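Local coordinates for protein putative acetyltransferase (Staphylococcus aureus subsp. aureus Mu50, PDB 3H4Q) that is of unknown function but, as a member of the GNAT family, probably transfers an acetyl group from acetyl-coenzyme A to an amine, at residues I140-D143 and T144-N148. Residues are numbered along the deposited sequence; the frame is centred on the assembly and turned at random.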
loop_
_atom_site.group_PDB
_atom_site.type_symbol
_atom_site.label_atom_id
_atom_site.label_comp_id
_atom_site.label_asym_id
_atom_site.label_seq_id
_atom_site.Cartn_x
_atom_site.Cartn_y
_atom_site.Cartn_z
ATOM N N ILE A 140 -11.326 4.334 -2.452
ATOM C CA ILE A 140 -9.972 4.060 -1.998
ATOM C C ILE A 140 -9.065 4.587 -3.118
ATOM O O ILE A 140 -9.318 4.320 -4.297
ATOM C CB ILE A 140 -9.776 2.553 -1.616
ATOM C CG1 ILE A 140 -8.373 2.273 -1.136
ATOM C CG2 ILE A 140 -10.039 1.623 -2.764
ATOM C CD1 ILE A 140 -8.247 0.824 -0.625
ATOM N N LEU A 141 -8.087 5.423 -2.777
ATOM C CA LEU A 141 -7.176 5.949 -3.792
ATOM C C LEU A 141 -5.698 5.571 -3.624
ATOM O O LEU A 141 -5.287 4.985 -2.612
ATOM C CB LEU A 141 -7.446 7.425 -4.101
ATOM C CG LEU A 141 -8.042 8.468 -3.157
ATOM C CD1 LEU A 141 -7.019 9.441 -2.648
ATOM C CD2 LEU A 141 -9.044 9.267 -3.942
ATOM N N THR A 142 -4.924 5.799 -4.676
ATOM C CA THR A 142 -3.519 5.438 -4.658
ATOM C C THR A 142 -2.859 6.061 -5.865
ATOM O O THR A 142 -3.469 6.871 -6.548
ATOM C CB THR A 142 -3.330 3.905 -4.662
ATOM O OG1 THR A 142 -1.942 3.585 -4.472
ATOM C CG2 THR A 142 -3.861 3.279 -5.947
ATOM N N ASP A 143 -1.607 5.711 -6.118
ATOM C CA ASP A 143 -0.897 6.269 -7.249
ATOM C C ASP A 143 0.221 5.335 -7.688
ATOM O O ASP A 143 0.616 4.425 -6.948
ATOM C CB ASP A 143 -0.384 7.682 -6.919
ATOM C CG ASP A 143 0.604 7.698 -5.772
ATOM O OD1 ASP A 143 1.766 7.312 -6.004
ATOM O OD2 ASP A 143 0.236 8.147 -4.660
ATOM N N THR A 144 0.717 5.569 -8.900
ATOM C CA THR A 144 1.767 4.745 -9.491
ATOM C C THR A 144 2.909 4.455 -8.525
ATOM O O THR A 144 3.429 3.332 -8.476
ATOM C CB THR A 144 2.350 5.431 -10.711
ATOM O OG1 THR A 144 1.314 5.598 -11.681
ATOM C CG2 THR A 144 3.479 4.614 -11.307
ATOM N N PHE A 145 3.254 5.453 -7.718
ATOM C CA PHE A 145 4.390 5.343 -6.826
ATOM C C PHE A 145 4.187 4.440 -5.648
ATOM O O PHE A 145 5.150 4.119 -4.983
ATOM C CB PHE A 145 4.847 6.723 -6.346
ATOM C CG PHE A 145 5.100 7.688 -7.464
ATOM C CD1 PHE A 145 6.083 7.425 -8.409
ATOM C CD2 PHE A 145 4.362 8.861 -7.572
ATOM C CE1 PHE A 145 6.326 8.313 -9.455
ATOM C CE2 PHE A 145 4.601 9.757 -8.607
ATOM C CZ PHE A 145 5.584 9.478 -9.550
ATOM N N ALA A 146 2.960 4.013 -5.384
ATOM C CA ALA A 146 2.688 3.099 -4.265
ATOM C C ALA A 146 3.219 1.689 -4.536
ATOM O O ALA A 146 3.479 0.931 -3.605
ATOM C CB ALA A 146 1.182 3.046 -3.997
ATOM N N LEU A 147 3.376 1.329 -5.810
ATOM C CA LEU A 147 3.780 -0.014 -6.169
ATOM C C LEU A 147 5.090 -0.033 -6.904
ATOM O O LEU A 147 5.500 0.956 -7.454
ATOM C CB LEU A 147 2.683 -0.676 -7.006
ATOM C CG LEU A 147 1.530 -1.291 -6.181
ATOM C CD1 LEU A 147 0.904 -0.306 -5.193
ATOM C CD2 LEU A 147 0.455 -1.861 -7.116
ATOM N N ASN A 148 5.756 -1.173 -6.895
ATOM C CA ASN A 148 6.992 -1.327 -7.647
ATOM C C ASN A 148 6.596 -1.318 -9.120
ATOM O O ASN A 148 5.471 -1.691 -9.436
ATOM C CB ASN A 148 7.665 -2.634 -7.246
ATOM C CG ASN A 148 7.864 -2.732 -5.735
ATOM O OD1 ASN A 148 8.259 -1.752 -5.109
ATOM N ND2 ASN A 148 7.562 -3.899 -5.145
#
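Asp-143 holds CG between its backbone N and carbonyl carbon (chi1 62°), which brings OD1 to the backbone N of Phe-145, and Thr-142 sets OG1 anti to its backbone N, against the methyl of Ala-146. A type I beta turn, Asp-143 to Ala-146, overlaid by a weak Asx turn, ends strand 139-143 of the GNAT sheet and opens the 3-10 segment 144-146, on the way to helix 153-157. The turn is closed by its backbone: Ala-146 N donates to Asp-143 O at 2.8 Å. A second, weak bond runs from Phe-145 N to Asp-143 OD1 (2.9 Å), bent to 127° at the hydrogen, so the carboxylate is tied loosely to the start of the turn. Its other oxygen, OD2, is hydrogen-bonded to Tyr-93 OH, joining the end of the strand to the loop that carries Tyr-93. Asp-143 OD1 also lies 3.2 Å from Phe-145 CB and 3.4 Å from its CD2, approaching the ring obliquely, the carboxylate tilted 62° from the ring plane; the ring itself meets that of Phe-179. Thr-142 OG1 bonds to Ile-108 O in the adjacent strand 106-112, while Thr-144 OG1 bonds to Tyr-180 N, so strand end and turn are tied to strand 106-112 on one hand and to the lead-in of strand 181-185 on the other. The CB of Ala-146 sits 3.2 Å from Thr-142 OG1 and 3.3 Å from Asp-143 O.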